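Local coordinates for N(2),N(2)-dimethylguanosine tRNA methyltransferase (Pyrococcus horikoshii, PDB 2DUL), which transfers two methyl groups from S-adenosyl-L-methionine to N2 of the guanine at position 26 in a number of tRNAs, at residues L147-R152 against Y207-Y211; C192-T197 against Y221-F227; L187-L191 against A326-R330; H133-P139 against G158-T163. One frame throughout, in Å; residues are numbered along the deposited sequence.

Interaction 1: L147-R152 against Y207-Y211; sequences LDTALR and YAAKY
Asp148 OD1 is held by two donors from the other segment: Lys210 NZ at 2.6 Å, in a salt bridge, and the Tyr211 hydroxyl OH at 2.7 Å. The two arrive from opposite faces of the carboxylate plane, the ammonium on the syn side but tilted out of the plane, the hydroxyl from above the other face, which fixes the rotation of the acid. A chi1 of -168° turns the Asp148 carboxylate away from its own N and across to them. Asp148 OD2 is met from above the carboxylate plane by Arg152 NH2 at 3.2 Å, a second salt bridge, one helical turn further on. The same guanidinium gives its NE to Tyr211 OH at 3.0 Å, a bond that lies in the guanidinium plane but is bent (142° at the hydrogen). The phenol oxygen therefore accepts from Arg152 while donating to Asp148, and one carboxylate sits between two positive charges, which probably keeps it ionised. Lys210 NZ also bonds Tyr207 O at 2.9 Å, the carbonyl three residues earlier.

Below this polar layer the contact is greasy. Leu151 CD1 presses on Tyr207 CB at 3.5 Å, its CD2 lies by the Ala208 methyl, and Leu147 CD2 lies over one face of the Tyr207 ring, 3.9 Å from CG. Leu147 and Leu151 also reach Leu160 of strand 158-164. The whole is a salt-bridge network over a leucine layer, joining helix 144-153 to the C-terminal end of helix 192-209, two helices flanking the sheet of a class I methyltransferase fold.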
# COMPACT_ATOMS: atom_id res chain seq x y z
N LEU A 147 -10.14 -8.43 -4.02
CA LEU A 147 -9.01 -9.10 -3.37
C LEU A 147 -8.90 -10.61 -3.51
O LEU A 147 -7.82 -11.13 -3.82
CB LEU A 147 -8.99 -8.75 -1.88
CG LEU A 147 -7.85 -9.43 -1.09
CD1 LEU A 147 -6.51 -8.91 -1.59
CD2 LEU A 147 -8.01 -9.14 0.40
N ASP A 148 -10.00 -11.33 -3.29
CA ASP A 148 -9.94 -12.78 -3.38
C ASP A 148 -9.55 -13.27 -4.77
O ASP A 148 -8.73 -14.19 -4.91
CB ASP A 148 -11.26 -13.42 -2.96
CG ASP A 148 -11.13 -14.92 -2.75
OD1 ASP A 148 -10.34 -15.33 -1.88
OD2 ASP A 148 -11.81 -15.69 -3.46
N THR A 149 -10.11 -12.65 -5.80
CA THR A 149 -9.79 -13.05 -7.16
C THR A 149 -8.35 -12.68 -7.51
O THR A 149 -7.66 -13.43 -8.21
CB THR A 149 -10.76 -12.43 -8.18
OG1 THR A 149 -12.11 -12.75 -7.80
CG2 THR A 149 -10.51 -12.98 -9.59
N ALA A 150 -7.88 -11.53 -7.04
CA ALA A 150 -6.51 -11.13 -7.33
C ALA A 150 -5.55 -12.16 -6.72
O ALA A 150 -4.50 -12.46 -7.29
CB ALA A 150 -6.22 -9.75 -6.76
N LEU A 151 -5.92 -12.70 -5.56
CA LEU A 151 -5.09 -13.68 -4.88
C LEU A 151 -5.02 -15.01 -5.63
O LEU A 151 -4.16 -15.85 -5.33
CB LEU A 151 -5.60 -13.91 -3.45
CG LEU A 151 -5.22 -12.79 -2.48
CD1 LEU A 151 -6.01 -12.93 -1.18
CD2 LEU A 151 -3.71 -12.86 -2.20
N ARG A 152 -5.91 -15.20 -6.60
CA ARG A 152 -5.92 -16.41 -7.42
C ARG A 152 -5.30 -16.13 -8.79
O ARG A 152 -4.76 -17.03 -9.43
CB ARG A 152 -7.35 -16.94 -7.59
CG ARG A 152 -7.87 -17.75 -6.41
CD ARG A 152 -9.30 -18.26 -6.62
NE ARG A 152 -10.29 -17.26 -6.25
CZ ARG A 152 -11.05 -16.58 -7.10
NH1 ARG A 152 -10.95 -16.78 -8.40
NH2 ARG A 152 -11.90 -15.67 -6.63
N TYR A 207 -7.01 -13.58 3.79
CA TYR A 207 -7.64 -14.11 2.57
C TYR A 207 -6.70 -15.04 1.80
O TYR A 207 -7.15 -15.98 1.13
CB TYR A 207 -8.07 -12.98 1.62
CG TYR A 207 -9.48 -12.47 1.84
CD1 TYR A 207 -9.84 -11.84 3.03
CD2 TYR A 207 -10.46 -12.64 0.86
CE1 TYR A 207 -11.14 -11.38 3.24
CE2 TYR A 207 -11.76 -12.19 1.06
CZ TYR A 207 -12.10 -11.56 2.25
OH TYR A 207 -13.38 -11.13 2.46
N ALA A 208 -5.40 -14.78 1.89
CA ALA A 208 -4.41 -15.58 1.17
C ALA A 208 -4.19 -16.98 1.73
O ALA A 208 -3.89 -17.91 0.97
CB ALA A 208 -3.08 -14.83 1.12
N ALA A 209 -4.33 -17.12 3.04
CA ALA A 209 -4.08 -18.40 3.71
C ALA A 209 -4.80 -19.62 3.13
O ALA A 209 -4.20 -20.69 3.05
CB ALA A 209 -4.38 -18.28 5.22
N LYS A 210 -6.06 -19.47 2.73
CA LYS A 210 -6.78 -20.62 2.20
C LYS A 210 -6.19 -21.22 0.92
O LYS A 210 -6.49 -22.35 0.58
CB LYS A 210 -8.27 -20.28 1.99
CG LYS A 210 -8.57 -19.24 0.92
CD LYS A 210 -10.08 -19.02 0.86
CE LYS A 210 -10.45 -17.88 -0.09
NZ LYS A 210 -9.92 -16.59 0.40
N TYR A 211 -5.35 -20.46 0.23
CA TYR A 211 -4.72 -20.96 -0.99
C TYR A 211 -3.36 -21.54 -0.65
O TYR A 211 -2.54 -21.81 -1.54
CB TYR A 211 -4.55 -19.80 -1.99
CG TYR A 211 -5.86 -19.17 -2.37
CD1 TYR A 211 -6.84 -19.92 -3.04
CD2 TYR A 211 -6.15 -17.85 -2.04
CE1 TYR A 211 -8.08 -19.36 -3.37
CE2 TYR A 211 -7.40 -17.28 -2.36
CZ TYR A 211 -8.35 -18.04 -3.03
OH TYR A 211 -9.58 -17.50 -3.35

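Interaction 2: C192-T197 against Y221-F227; sequences CHEVGT and YYKDHYF
His193 lies flat on Tyr222, the two rings stacked face to face with centroids 3.8 Å apart and planes only 15° from parallel. Tyr222 CG stands opposite its own N (chi1 169°), which carries the ring toward the helix. Tyr222 CE2 sits over the middle of the imidazole, 3.3 Å from His193 ND1, and His193 CB adds a CH-pi contact to the phenol ring. The imidazole is pinned in this pose by a hydrogen bond from outside, between its ND1 and Phe357 O. Packing is just as close deeper in, where Phe227 pushes the edge of its ring at the helix backbone: CE2 comes to 3.4 Å from His193 O. Gly196 makes this possible, since a beta carbon there would run into Phe227 CE2. Thr197 OG1 stands at the same ring edge, 3.4 Å from Phe227 CD2, and turns back to bond His193 O at 2.8 Å, so that this carbonyl serves two donors of Thr197, OG1 and N.

The strands belong to the hairpin in which antiparallel 226-235 slots in between 158-164 and 213-223, the hallmark topology of the class I methyltransferase sheet. Tyr222 CD1 lies over a face of the Phe227 ring, 3.7 Å above its plane. A serine in place of Tyr222 would probably leave the imidazole without its stacking partner and open a gap beside Phe227.

Toward the solvent the contact thins out. At the type I' turn, exposed His225 lends its backbone N to Tyr222 OH in a weak bond, with His225 ND1 3.1 Å from the same Tyr222 OH.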
# COMPACT_ATOMS: atom_id res chain seq x y z
N CYS A 192 -4.54 5.61 14.28
CA CYS A 192 -5.37 5.09 13.19
C CYS A 192 -4.71 4.92 11.82
O CYS A 192 -5.01 3.94 11.12
CB CYS A 192 -6.66 5.91 13.05
SG CYS A 192 -6.48 7.56 12.36
N HIS A 193 -3.83 5.83 11.42
CA HIS A 193 -3.18 5.69 10.12
C HIS A 193 -2.40 4.38 10.07
O HIS A 193 -2.45 3.65 9.07
CB HIS A 193 -2.24 6.87 9.87
CG HIS A 193 -2.94 8.18 9.70
ND1 HIS A 193 -2.27 9.39 9.72
CD2 HIS A 193 -4.25 8.48 9.51
CE1 HIS A 193 -3.14 10.37 9.56
NE2 HIS A 193 -4.35 9.84 9.43
N GLU A 194 -1.68 4.05 11.14
CA GLU A 194 -0.92 2.81 11.14
C GLU A 194 -1.81 1.59 11.36
O GLU A 194 -1.62 0.57 10.70
CB GLU A 194 0.19 2.82 12.20
CG GLU A 194 1.08 1.57 12.06
CD GLU A 194 2.26 1.55 13.00
OE1 GLU A 194 2.73 2.63 13.42
OE2 GLU A 194 2.76 0.44 13.29
N VAL A 195 -2.76 1.68 12.28
CA VAL A 195 -3.66 0.55 12.54
C VAL A 195 -4.42 0.20 11.26
O VAL A 195 -4.55 -0.98 10.90
CB VAL A 195 -4.65 0.86 13.68
CG1 VAL A 195 -5.68 -0.26 13.82
CG2 VAL A 195 -3.88 1.01 14.99
N GLY A 196 -4.90 1.23 10.56
CA GLY A 196 -5.61 1.00 9.31
C GLY A 196 -4.71 0.31 8.30
O GLY A 196 -5.15 -0.58 7.56
N THR A 197 -3.44 0.70 8.28
CA THR A 197 -2.47 0.11 7.37
C THR A 197 -2.24 -1.35 7.75
O THR A 197 -2.15 -2.22 6.88
CB THR A 197 -1.13 0.88 7.39
OG1 THR A 197 -1.33 2.22 6.91
CG2 THR A 197 -0.10 0.21 6.51
N TYR A 221 2.37 1.59 3.51
CA TYR A 221 2.42 2.92 4.09
C TYR A 221 1.11 3.68 3.95
O TYR A 221 0.19 3.24 3.27
CB TYR A 221 3.55 3.71 3.41
CG TYR A 221 3.32 3.99 1.93
CD1 TYR A 221 2.63 5.13 1.52
CD2 TYR A 221 3.79 3.11 0.95
CE1 TYR A 221 2.41 5.39 0.16
CE2 TYR A 221 3.57 3.36 -0.41
CZ TYR A 221 2.88 4.50 -0.79
OH TYR A 221 2.66 4.76 -2.13
N TYR A 222 1.04 4.82 4.63
CA TYR A 222 -0.13 5.69 4.60
C TYR A 222 0.32 7.02 4.00
O TYR A 222 1.42 7.49 4.28
CB TYR A 222 -0.66 5.93 6.01
CG TYR A 222 -1.69 7.03 6.07
CD1 TYR A 222 -3.02 6.78 5.73
CD2 TYR A 222 -1.33 8.33 6.41
CE1 TYR A 222 -3.96 7.80 5.71
CE2 TYR A 222 -2.27 9.36 6.40
CZ TYR A 222 -3.58 9.09 6.05
OH TYR A 222 -4.51 10.10 6.02
N LYS A 223 -0.54 7.62 3.18
CA LYS A 223 -0.22 8.90 2.57
C LYS A 223 -1.46 9.63 2.09
O LYS A 223 -2.23 9.11 1.28
CB LYS A 223 0.74 8.71 1.39
CG LYS A 223 1.25 10.02 0.78
CD LYS A 223 2.20 10.73 1.72
CE LYS A 223 2.88 11.92 1.05
NZ LYS A 223 1.94 13.03 0.77
N ASP A 224 -1.66 10.83 2.61
CA ASP A 224 -2.78 11.68 2.23
C ASP A 224 -4.11 10.94 2.07
O ASP A 224 -4.70 10.92 0.99
CB ASP A 224 -2.45 12.42 0.93
CG ASP A 224 -3.31 13.66 0.73
OD1 ASP A 224 -3.29 14.22 -0.39
OD2 ASP A 224 -3.99 14.06 1.69
N HIS A 225 -4.55 10.32 3.15
CA HIS A 225 -5.82 9.61 3.19
C HIS A 225 -5.98 8.37 2.32
O HIS A 225 -7.10 8.03 1.91
CB HIS A 225 -6.95 10.60 2.92
CG HIS A 225 -6.98 11.73 3.90
ND1 HIS A 225 -7.10 11.53 5.26
CD2 HIS A 225 -6.89 13.07 3.72
CE1 HIS A 225 -7.07 12.70 5.88
NE2 HIS A 225 -6.94 13.65 4.97
N TYR A 226 -4.88 7.70 2.00
CA TYR A 226 -4.97 6.47 1.25
C TYR A 226 -3.96 5.49 1.82
O TYR A 226 -2.89 5.88 2.28
CB TYR A 226 -4.78 6.70 -0.27
CG TYR A 226 -3.38 6.92 -0.78
CD1 TYR A 226 -2.45 5.88 -0.81
CD2 TYR A 226 -3.00 8.15 -1.32
CE1 TYR A 226 -1.18 6.06 -1.37
CE2 TYR A 226 -1.73 8.35 -1.88
CZ TYR A 226 -0.83 7.29 -1.90
OH TYR A 226 0.42 7.47 -2.47
N PHE A 227 -4.34 4.22 1.84
CA PHE A 227 -3.49 3.17 2.39
C PHE A 227 -2.95 2.32 1.25
O PHE A 227 -3.70 1.94 0.34
CB PHE A 227 -4.30 2.33 3.37
CG PHE A 227 -4.94 3.13 4.47
CD1 PHE A 227 -6.05 3.94 4.19
CD2 PHE A 227 -4.43 3.11 5.76
CE1 PHE A 227 -6.64 4.71 5.20
CE2 PHE A 227 -5.01 3.88 6.77
CZ PHE A 227 -6.12 4.68 6.49

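Interaction 3: L187-L191 against A326-R330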
# COMPACT_ATOMS: atom_id res chain seq x y z
N LEU A 187 -9.25 1.14 15.28
CA LEU A 187 -8.90 1.99 16.41
C LEU A 187 -8.77 3.43 15.93
O LEU A 187 -7.92 3.74 15.09
CB LEU A 187 -7.58 1.55 17.04
CG LEU A 187 -7.01 2.50 18.10
CD1 LEU A 187 -7.99 2.64 19.26
CD2 LEU A 187 -5.67 1.99 18.60
N ARG A 188 -9.62 4.31 16.43
CA ARG A 188 -9.54 5.71 16.01
C ARG A 188 -8.51 6.47 16.86
O ARG A 188 -8.03 5.95 17.87
CB ARG A 188 -10.92 6.38 16.08
CG ARG A 188 -11.78 6.00 17.27
CD ARG A 188 -11.37 6.71 18.54
NE ARG A 188 -10.44 5.93 19.35
CZ ARG A 188 -9.85 6.38 20.46
NH1 ARG A 188 -9.02 5.60 21.14
NH2 ARG A 188 -10.09 7.61 20.88
N GLY A 189 -8.17 7.68 16.44
CA GLY A 189 -7.20 8.45 17.19
C GLY A 189 -5.86 8.58 16.50
O GLY A 189 -5.74 8.31 15.30
N GLU A 190 -4.85 8.98 17.26
CA GLU A 190 -3.51 9.19 16.74
C GLU A 190 -2.84 8.00 16.05
O GLU A 190 -1.97 8.19 15.21
CB GLU A 190 -2.59 9.68 17.86
CG GLU A 190 -2.49 8.73 19.05
CD GLU A 190 -3.41 9.12 20.19
OE1 GLU A 190 -4.58 9.47 19.94
OE2 GLU A 190 -2.96 9.08 21.36
N LEU A 191 -3.24 6.79 16.40
CA LEU A 191 -2.63 5.60 15.80
C LEU A 191 -3.38 5.04 14.59
O LEU A 191 -2.90 4.12 13.94
CB LEU A 191 -2.50 4.50 16.86
CG LEU A 191 -1.28 4.51 17.80
CD1 LEU A 191 -0.90 5.92 18.19
CD2 LEU A 191 -1.60 3.66 19.02
N ALA A 326 -0.89 13.97 21.18
CA ALA A 326 -2.05 13.27 21.73
C ALA A 326 -1.83 12.80 23.17
O ALA A 326 -2.72 12.92 24.01
CB ALA A 326 -2.41 12.08 20.84
N ILE A 327 -0.65 12.25 23.45
CA ILE A 327 -0.35 11.78 24.80
C ILE A 327 -0.35 12.95 25.78
O ILE A 327 -0.80 12.81 26.92
CB ILE A 327 1.01 11.04 24.85
CG1 ILE A 327 0.90 9.73 24.06
CG2 ILE A 327 1.39 10.76 26.30
CD1 ILE A 327 2.18 8.89 24.05
N GLY A 328 0.14 14.09 25.33
CA GLY A 328 0.14 15.27 26.18
C GLY A 328 -1.28 15.63 26.56
O GLY A 328 -1.56 15.95 27.72
N ARG A 329 -2.20 15.56 25.60
CA ARG A 329 -3.60 15.89 25.88
C ARG A 329 -4.28 14.84 26.76
O ARG A 329 -5.07 15.19 27.64
CB ARG A 329 -4.39 16.04 24.57
CG ARG A 329 -3.91 17.17 23.68
CD ARG A 329 -4.81 17.36 22.46
NE ARG A 329 -6.14 17.87 22.81
CZ ARG A 329 -7.17 17.10 23.13
NH1 ARG A 329 -7.04 15.78 23.15
NH2 ARG A 329 -8.34 17.65 23.45
N ARG A 330 -3.97 13.57 26.54
CA ARG A 330 -4.56 12.49 27.32
C ARG A 330 -4.11 12.54 28.78
O ARG A 330 -4.93 12.43 29.69
CB ARG A 330 -4.21 11.13 26.71
CG ARG A 330 -4.84 10.87 25.34
CD ARG A 330 -4.51 9.47 24.82
NE ARG A 330 -5.02 9.27 23.46
CZ ARG A 330 -6.30 9.10 23.14
NH1 ARG A 330 -7.24 9.10 24.09
NH2 ARG A 330 -6.66 8.95 21.87
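Ala326 meets Glu190 first: its methyl lies against the carboxylate, with Ala326 CB 3.1 Å from Glu190 OE2 and 3.2 Å from CD. This methyl forms a floor on which the acid rests. Ile327, the next residue, hardly takes part; its side chain turns to Phe371 and Ile372 of helix 368-375. One turn on from Ala326, Arg330 carries the contact. Its chain runs extended from CG to NE and delivers the guanidinium side-on, NE to Glu190 OE2 at 2.9 Å and NH2 to OE1, also at 2.9 Å. Both bonds are nearly straight, 174° at the NE hydrogen, and OE2 is met on its syn lone pair. The two flat groups are nearly coplanar, 23° apart.

Glu190 reaches this position by folding sharply at chi2 (-98°), which swings its carboxylate over Ala326. Just before it, the backbone of Gly189 is turned so that a beta carbon would jam against the carbonyl O of Arg188. Arg188 brings a second guanidinium, its NH2 3.8 Å from Arg330 NH2. Arg188 NH1 forms a salt bridge with the Asp254 carboxylate and Arg330 NH1 bonds Asp254 O; each guanidinium thus has an acid of its own, Asp254 and Glu190, which probably eases their closeness. With an alanine here instead of Glu190, Arg330 would probably lose both of its bonds to the loop, and the Ala326 methyl would be left uncovered. The arrangement is a bidentate arginine-glutamate salt bridge at the protein surface, clasping the loop ahead of helix 192-209 to helix 324-331 in the C-terminal part of the chain.

Interaction 4: H133-P139 against G158-T163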
# COMPACT_ATOMS: atom_id res chain seq x y z
N HIS A 133 2.74 -11.70 -12.55
CA HIS A 133 3.86 -11.59 -11.61
C HIS A 133 3.55 -10.43 -10.67
O HIS A 133 4.06 -10.36 -9.56
CB HIS A 133 5.16 -11.32 -12.37
CG HIS A 133 5.62 -12.47 -13.22
ND1 HIS A 133 6.01 -13.68 -12.69
CD2 HIS A 133 5.71 -12.59 -14.56
CE1 HIS A 133 6.33 -14.50 -13.67
NE2 HIS A 133 6.16 -13.87 -14.82
N PHE A 134 2.72 -9.50 -11.14
CA PHE A 134 2.34 -8.36 -10.32
C PHE A 134 0.97 -7.85 -10.72
O PHE A 134 0.66 -7.72 -11.91
CB PHE A 134 3.36 -7.21 -10.46
CG PHE A 134 2.92 -5.92 -9.80
CD1 PHE A 134 2.73 -5.85 -8.42
CD2 PHE A 134 2.67 -4.78 -10.56
CE1 PHE A 134 2.30 -4.65 -7.81
CE2 PHE A 134 2.24 -3.58 -9.96
CZ PHE A 134 2.06 -3.52 -8.58
N ILE A 135 0.14 -7.58 -9.73
CA ILE A 135 -1.19 -7.04 -9.96
C ILE A 135 -1.32 -5.81 -9.08
O ILE A 135 -0.98 -5.85 -7.90
CB ILE A 135 -2.32 -8.05 -9.56
CG1 ILE A 135 -2.32 -9.25 -10.51
CG2 ILE A 135 -3.68 -7.35 -9.61
CD1 ILE A 135 -3.39 -10.29 -10.19
N ASP A 136 -1.77 -4.71 -9.66
CA ASP A 136 -1.95 -3.48 -8.90
C ASP A 136 -3.45 -3.18 -8.85
O ASP A 136 -4.09 -2.93 -9.87
CB ASP A 136 -1.20 -2.32 -9.56
CG ASP A 136 -1.01 -1.13 -8.62
OD1 ASP A 136 -0.17 -0.25 -8.92
OD2 ASP A 136 -1.70 -1.07 -7.58
N LEU A 137 -4.01 -3.25 -7.64
CA LEU A 137 -5.43 -2.99 -7.41
C LEU A 137 -5.58 -1.59 -6.85
O LEU A 137 -5.24 -1.34 -5.69
CB LEU A 137 -5.99 -3.98 -6.39
CG LEU A 137 -6.11 -5.46 -6.75
CD1 LEU A 137 -6.80 -6.20 -5.60
CD2 LEU A 137 -6.92 -5.60 -8.04
N ASP A 138 -6.11 -0.69 -7.67
CA ASP A 138 -6.31 0.70 -7.26
C ASP A 138 -7.72 1.15 -7.64
O ASP A 138 -7.90 1.87 -8.61
CB ASP A 138 -5.28 1.58 -7.97
CG ASP A 138 -5.26 3.00 -7.43
OD1 ASP A 138 -4.92 3.17 -6.24
OD2 ASP A 138 -5.57 3.93 -8.20
N PRO A 139 -8.73 0.72 -6.86
CA PRO A 139 -10.13 1.07 -7.11
C PRO A 139 -10.59 2.37 -6.44
O PRO A 139 -9.83 3.02 -5.72
CB PRO A 139 -10.87 -0.13 -6.55
CG PRO A 139 -10.08 -0.40 -5.30
CD PRO A 139 -8.63 -0.29 -5.79
N GLY A 158 3.81 -14.42 -6.66
CA GLY A 158 3.62 -13.11 -7.25
C GLY A 158 3.63 -11.96 -6.27
O GLY A 158 3.78 -12.14 -5.06
N ILE A 159 3.45 -10.75 -6.80
CA ILE A 159 3.44 -9.55 -5.99
C ILE A 159 2.08 -8.90 -6.13
O ILE A 159 1.53 -8.82 -7.22
CB ILE A 159 4.50 -8.54 -6.47
CG1 ILE A 159 5.88 -9.20 -6.42
CG2 ILE A 159 4.44 -7.29 -5.61
CD1 ILE A 159 6.92 -8.46 -7.22
N LEU A 160 1.54 -8.44 -5.01
CA LEU A 160 0.25 -7.78 -5.05
C LEU A 160 0.36 -6.37 -4.50
O LEU A 160 0.89 -6.15 -3.42
CB LEU A 160 -0.77 -8.59 -4.23
CG LEU A 160 -2.25 -8.19 -4.32
CD1 LEU A 160 -2.72 -8.28 -5.78
CD2 LEU A 160 -3.08 -9.13 -3.44
N GLY A 161 -0.15 -5.41 -5.27
CA GLY A 161 -0.14 -4.03 -4.83
C GLY A 161 -1.59 -3.68 -4.58
O GLY A 161 -2.42 -3.81 -5.48
N VAL A 162 -1.91 -3.25 -3.37
CA VAL A 162 -3.28 -2.91 -3.04
C VAL A 162 -3.40 -1.52 -2.43
O VAL A 162 -2.58 -1.13 -1.60
CB VAL A 162 -3.87 -3.92 -2.03
CG1 VAL A 162 -5.37 -3.69 -1.88
CG2 VAL A 162 -3.58 -5.35 -2.47
N THR A 163 -4.41 -0.79 -2.86
CA THR A 163 -4.66 0.55 -2.34
C THR A 163 -6.08 0.64 -1.82
O THR A 163 -7.01 0.10 -2.43
CB THR A 163 -4.48 1.63 -3.43
OG1 THR A 163 -3.14 1.60 -3.93
CG2 THR A 163 -4.75 3.01 -2.83
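Leu137 N to Gly161 O, at 2.7 Å and almost straight (177°), is the shortest of five backbone bonds that lace the two strands together. Gly161 N gives to Ile135 O at 2.8 Å, Ile135 N to Ile159 O, and the ladder closes with Ile159 N on His133 O at one end and Thr163 N on Leu137 O at the other. Asp136 divides its carboxylate between Arg228 and Arg61, and Asp138, just past the strand, also pairs with Arg61, a predicted S-adenosyl-L-methionine ligand.

These are neighbouring parallel strands of the Rossmann-like class I methyltransferase sheet, linked by helix 144-153 in a beta-alpha-beta crossover. The Asp138-Pro139 pair follows the first strand, where motif IV of this superfamily probably lies.

Around the ladder, packing differs by face. On the Asp136 side, a chi1 of 172° lays the Phe134 ring beside its own carbonyl carbon, with CD1 3.6 Å from Ile159 CG2 and CE1 3.6 Å from Gly161 N. A side chain on Gly161 would crowd that ring. On the opposite face Leu160 CD1 lies 3.8 Å from Ile135 CB. Asp138 OD1 touches Thr163 CB, at 3.2 Å, while the buried Thr163 O finds no polar partner in the model.

Overall arrangement
Interaction 4 is the core: a backbone ladder in the middle of the sheet, with apolar packing around it and acids paired to arginines toward its C-terminal end. Interaction 1 packs against it, as Ala150 and Leu147 of helix 144-153 press on Leu137 and Leu160, but it is only partly buried and adds a salt-bridge network outside. Helix 192-209 is common to interactions 1 and 2, whose centres are about 22 Å apart. Interaction 2, also buried, relies on aromatic packing and meets interaction 4 where Phe227 touches Thr163 on the neighbouring strand. Interaction 3 is a surface contact resting on charge; its loop runs straight into the helix start used by interaction 2, where Leu187 meets Cys192.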